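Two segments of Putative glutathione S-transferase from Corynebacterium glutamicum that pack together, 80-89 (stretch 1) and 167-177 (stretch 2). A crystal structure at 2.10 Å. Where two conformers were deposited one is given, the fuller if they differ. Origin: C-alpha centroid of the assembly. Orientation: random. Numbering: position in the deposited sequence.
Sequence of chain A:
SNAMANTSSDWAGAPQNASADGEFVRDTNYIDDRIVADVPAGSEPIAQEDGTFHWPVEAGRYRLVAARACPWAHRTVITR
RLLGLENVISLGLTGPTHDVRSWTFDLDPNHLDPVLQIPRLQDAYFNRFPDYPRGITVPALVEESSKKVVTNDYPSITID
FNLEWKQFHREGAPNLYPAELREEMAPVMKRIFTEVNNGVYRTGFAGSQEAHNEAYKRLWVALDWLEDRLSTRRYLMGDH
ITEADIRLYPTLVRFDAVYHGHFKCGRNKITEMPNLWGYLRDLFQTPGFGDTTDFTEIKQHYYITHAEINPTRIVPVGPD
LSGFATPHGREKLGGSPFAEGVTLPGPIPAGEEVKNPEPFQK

Stretch 1, residues 80-89: RRLLGLENVI
Stretch 2, residues 167-177: QFHREGAPNLY

The contact joins the C-terminal end of a helix to an extended loop. In stretch 1 the helix runs through Arg-80, Arg-81 and Leu-82 and is closed by a Schellman motif: Gly-84, at phi/psi 77/40, leaves the helical range, and two bonds return to the last turn, Leu-85 N to Arg-80 O (3.0 Å) and Gly-84 N to Arg-81 O (3.2 Å). Stretch 2 leaves a 3-10 segment at Phe-168 (-103/-5) and extends through His-169 (-61/154) and Arg-170 (-54/138). A type II turn follows from Arg-170 to Ala-173, closed by Ala-173 N to Arg-170 O at 3.0 Å; Gly-172, at 85/8, suits the turn because a CB there would jam against the preceding carbonyl. The register sets Leu-83 CA 5.3 Å from His-169 CA and Gly-84 CA 4.8 Å from Arg-170 CA.

The polar contacts exploit carbonyls at the helix end. Arg-170 N donates to Leu-83 O at 2.9 Å and 157°, fixing the register, and His-169 CA lies 3.3 Å from the same oxygen in a CA-H...O contact. The Arg-170 side chain (chi1 t, chi2 t, chi3 p, chi4 -95°) brings its guanidinium edge to Leu-82 O, which accepts from both NH1 and NH2 at 2.9 Å each. Arginine suits this place because its two terminal nitrogens can share one acceptor. Gly-84 is equally apt: positive phi favours glycine, and an ideal CB would lie 2.6 Å from Arg-170 CB, a clash.

The apolar contacts centre on Leu-83, whose CD2 lies 4.3 Å from Ala-173 CB and 4.0 Å from Leu-176 CD1. CD2 also packs 3.6 Å from the carbonyl oxygen Pro-174 O, and sits over the His-169 ring face, 4.2 Å from its centroid and 15° off the normal, a CH-pi contact; His-169 has chi1 m and chi2 173°. Leu-82 CD1 meets Leu-176 CD1 at 3.9 Å. These three buried leucines, like Leu-85 all m, t, need no polar partner. Leu-85 CB points sideways, but leucine's length brings CD2 within 3.7 Å of Phe-168 CB and to the His-169 ring edge. Val-88 (m) already points toward stretch 2, so a short side chain suffices to place CG1 4.1 Å from Phe-168 CD2, obliquely to a ring with chi1 m and chi2 80°.

Within stretch 1, Arg-80 (chi1 to chi3 t) donates from NE and NH2 to Ile-89 O, both at 2.9 Å, tying the helix to the segment's end. Arg-81 NH1 forms a salt bridge with Glu-86 OE2 at 3.2 Å.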

# COMPACT_ATOMS: atom_id res chain seq x y z
N ARG A 80 27.69 -8.61 -11.16
CA ARG A 80 28.23 -9.08 -12.44
C ARG A 80 28.27 -7.97 -13.48
O ARG A 80 29.28 -7.81 -14.20
CB ARG A 80 27.46 -10.30 -12.95
CG ARG A 80 27.87 -10.86 -14.31
CD ARG A 80 27.14 -12.13 -14.61
NE ARG A 80 27.21 -12.57 -16.01
CZ ARG A 80 26.36 -12.20 -16.98
NH1 ARG A 80 25.36 -11.34 -16.76
NH2 ARG A 80 26.51 -12.70 -18.19
N ARG A 81 27.19 -7.20 -13.57
CA ARG A 81 27.17 -6.07 -14.48
C ARG A 81 28.15 -4.93 -14.08
O ARG A 81 28.90 -4.43 -14.93
CB ARG A 81 25.76 -5.56 -14.65
CG ARG A 81 25.65 -4.33 -15.58
CD ARG A 81 24.36 -4.28 -16.36
NE ARG A 81 24.35 -3.06 -17.16
CZ ARG A 81 25.08 -2.88 -18.27
NH1 ARG A 81 25.84 -3.85 -18.77
NH2 ARG A 81 25.01 -1.72 -18.90
N LEU A 82 28.13 -4.52 -12.82
CA LEU A 82 28.96 -3.43 -12.39
C LEU A 82 30.43 -3.72 -12.65
O LEU A 82 31.17 -2.84 -13.09
CB LEU A 82 28.75 -3.13 -10.90
CG LEU A 82 27.49 -2.35 -10.51
CD1 LEU A 82 27.39 -2.30 -8.99
CD2 LEU A 82 27.53 -0.94 -11.11
N LEU A 83 30.85 -4.97 -12.40
CA LEU A 83 32.25 -5.34 -12.52
C LEU A 83 32.71 -5.70 -13.93
O LEU A 83 33.91 -5.80 -14.16
CB LEU A 83 32.58 -6.50 -11.58
CG LEU A 83 32.35 -6.14 -10.10
CD1 LEU A 83 32.62 -7.40 -9.24
CD2 LEU A 83 33.24 -4.96 -9.65
N GLY A 84 31.77 -5.92 -14.85
CA GLY A 84 32.11 -6.29 -16.22
C GLY A 84 32.51 -7.74 -16.34
O GLY A 84 33.46 -8.07 -17.06
N LEU A 85 31.80 -8.61 -15.62
CA LEU A 85 32.00 -10.03 -15.70
C LEU A 85 31.03 -10.70 -16.66
O LEU A 85 31.03 -11.93 -16.76
CB LEU A 85 31.94 -10.68 -14.31
CG LEU A 85 33.01 -10.25 -13.32
CD1 LEU A 85 32.77 -10.83 -11.94
CD2 LEU A 85 34.45 -10.65 -13.86
N GLU A 86 30.27 -9.91 -17.42
CA GLU A 86 29.25 -10.47 -18.30
C GLU A 86 29.83 -11.28 -19.47
O GLU A 86 29.19 -12.21 -19.97
CB GLU A 86 28.35 -9.35 -18.89
CG GLU A 86 27.50 -8.64 -17.84
CD GLU A 86 26.97 -7.26 -18.27
OE1 GLU A 86 27.69 -6.56 -19.01
OE2 GLU A 86 25.85 -6.89 -17.90
N ASN A 87 31.04 -10.93 -19.92
CA ASN A 87 31.64 -11.66 -21.00
C ASN A 87 32.49 -12.86 -20.52
O ASN A 87 33.09 -13.53 -21.35
CB ASN A 87 32.50 -10.70 -21.83
CG ASN A 87 33.61 -10.00 -20.95
OD1 ASN A 87 33.63 -10.05 -19.68
ND2 ASN A 87 34.50 -9.30 -21.65
N VAL A 88 32.59 -13.13 -19.22
CA VAL A 88 33.38 -14.26 -18.75
C VAL A 88 32.63 -15.31 -17.94
O VAL A 88 33.08 -16.47 -17.84
CB VAL A 88 34.67 -13.79 -17.99
CG1 VAL A 88 35.54 -12.89 -18.90
CG2 VAL A 88 34.35 -13.11 -16.74
N ILE A 89 31.48 -14.92 -17.38
CA ILE A 89 30.54 -15.81 -16.72
C ILE A 89 29.21 -15.60 -17.43
O ILE A 89 28.71 -14.46 -17.56
CB ILE A 89 30.36 -15.45 -15.24
CG1 ILE A 89 31.68 -15.57 -14.48
CG2 ILE A 89 29.24 -16.27 -14.55
CD1 ILE A 89 31.65 -14.88 -13.04
N GLN A 167 41.10 -9.90 -11.80
CA GLN A 167 41.83 -9.81 -13.08
C GLN A 167 40.90 -9.92 -14.26
O GLN A 167 41.33 -9.65 -15.35
CB GLN A 167 42.93 -10.87 -13.17
CG GLN A 167 43.96 -10.77 -12.05
CD GLN A 167 44.57 -9.37 -11.84
OE1 GLN A 167 44.77 -8.97 -10.69
NE2 GLN A 167 44.87 -8.63 -12.93
N PHE A 168 39.64 -10.30 -14.06
CA PHE A 168 38.67 -10.37 -15.15
C PHE A 168 37.70 -9.17 -15.15
O PHE A 168 36.86 -9.09 -16.03
CB PHE A 168 37.85 -11.64 -15.06
CG PHE A 168 38.66 -12.92 -15.21
CD1 PHE A 168 39.36 -13.43 -14.15
CD2 PHE A 168 38.72 -13.57 -16.41
CE1 PHE A 168 40.16 -14.58 -14.29
CE2 PHE A 168 39.47 -14.73 -16.57
CZ PHE A 168 40.20 -15.22 -15.52
N HIS A 169 37.77 -8.28 -14.16
CA HIS A 169 36.94 -7.10 -14.18
C HIS A 169 37.24 -6.24 -15.38
O HIS A 169 38.38 -6.21 -15.87
CB HIS A 169 37.20 -6.20 -12.96
CG HIS A 169 36.85 -6.81 -11.64
ND1 HIS A 169 37.14 -6.20 -10.45
CD2 HIS A 169 36.25 -7.99 -11.32
CE1 HIS A 169 36.73 -6.95 -9.44
NE2 HIS A 169 36.19 -8.05 -9.95
N ARG A 170 36.25 -5.47 -15.80
CA ARG A 170 36.45 -4.37 -16.75
C ARG A 170 37.53 -3.44 -16.20
O ARG A 170 37.55 -3.13 -15.01
CB ARG A 170 35.11 -3.59 -16.93
CG ARG A 170 35.19 -2.34 -17.84
CD ARG A 170 33.90 -1.47 -17.85
NE ARG A 170 33.60 -0.86 -16.55
CZ ARG A 170 32.78 -1.37 -15.63
NH1 ARG A 170 32.14 -2.52 -15.84
NH2 ARG A 170 32.63 -0.74 -14.48
N GLU A 171 38.44 -2.98 -17.07
CA GLU A 171 39.46 -2.03 -16.63
C GLU A 171 38.74 -0.76 -16.10
O GLU A 171 37.85 -0.20 -16.76
CB GLU A 171 40.44 -1.71 -17.77
CG GLU A 171 41.74 -0.99 -17.32
CD GLU A 171 42.47 -0.29 -18.48
OE1 GLU A 171 42.65 -0.91 -19.54
OE2 GLU A 171 42.84 0.90 -18.32
N GLY A 172 39.13 -0.32 -14.91
CA GLY A 172 38.50 0.83 -14.27
C GLY A 172 37.23 0.49 -13.47
O GLY A 172 36.54 1.40 -13.02
N ALA A 173 36.91 -0.79 -13.29
CA ALA A 173 35.72 -1.23 -12.52
C ALA A 173 35.76 -0.71 -11.08
O ALA A 173 36.81 -0.53 -10.56
CB ALA A 173 35.62 -2.78 -12.51
N PRO A 174 34.59 -0.47 -10.44
CA PRO A 174 34.68 0.07 -9.09
C PRO A 174 35.22 -0.95 -8.07
O PRO A 174 35.08 -2.16 -8.25
CB PRO A 174 33.21 0.41 -8.74
CG PRO A 174 32.40 -0.47 -9.64
CD PRO A 174 33.21 -0.54 -10.91
N ASN A 175 35.77 -0.44 -6.98
CA ASN A 175 36.09 -1.21 -5.77
C ASN A 175 34.88 -1.14 -4.83
O ASN A 175 34.69 -0.16 -4.07
CB ASN A 175 37.37 -0.61 -5.11
CG ASN A 175 37.80 -1.40 -3.87
OD1 ASN A 175 37.08 -2.30 -3.41
ND2 ASN A 175 38.97 -1.05 -3.32
N LEU A 176 34.04 -2.17 -4.90
CA LEU A 176 32.76 -2.21 -4.17
C LEU A 176 32.93 -2.73 -2.73
O LEU A 176 32.00 -2.63 -1.92
CB LEU A 176 31.74 -3.10 -4.92
CG LEU A 176 31.39 -2.59 -6.31
CD1 LEU A 176 30.54 -3.60 -7.09
CD2 LEU A 176 30.63 -1.17 -6.23
N TYR A 177 34.08 -3.29 -2.41
CA TYR A 177 34.31 -3.91 -1.10
C TYR A 177 35.71 -3.55 -0.59
O TYR A 177 36.58 -4.43 -0.45
CB TYR A 177 34.15 -5.41 -1.22
CG TYR A 177 34.02 -6.16 0.11
CD1 TYR A 177 33.04 -5.81 1.04
CD2 TYR A 177 34.84 -7.24 0.41
CE1 TYR A 177 32.89 -6.50 2.24
CE2 TYR A 177 34.68 -7.97 1.64
CZ TYR A 177 33.70 -7.57 2.54
OH TYR A 177 33.49 -8.21 3.74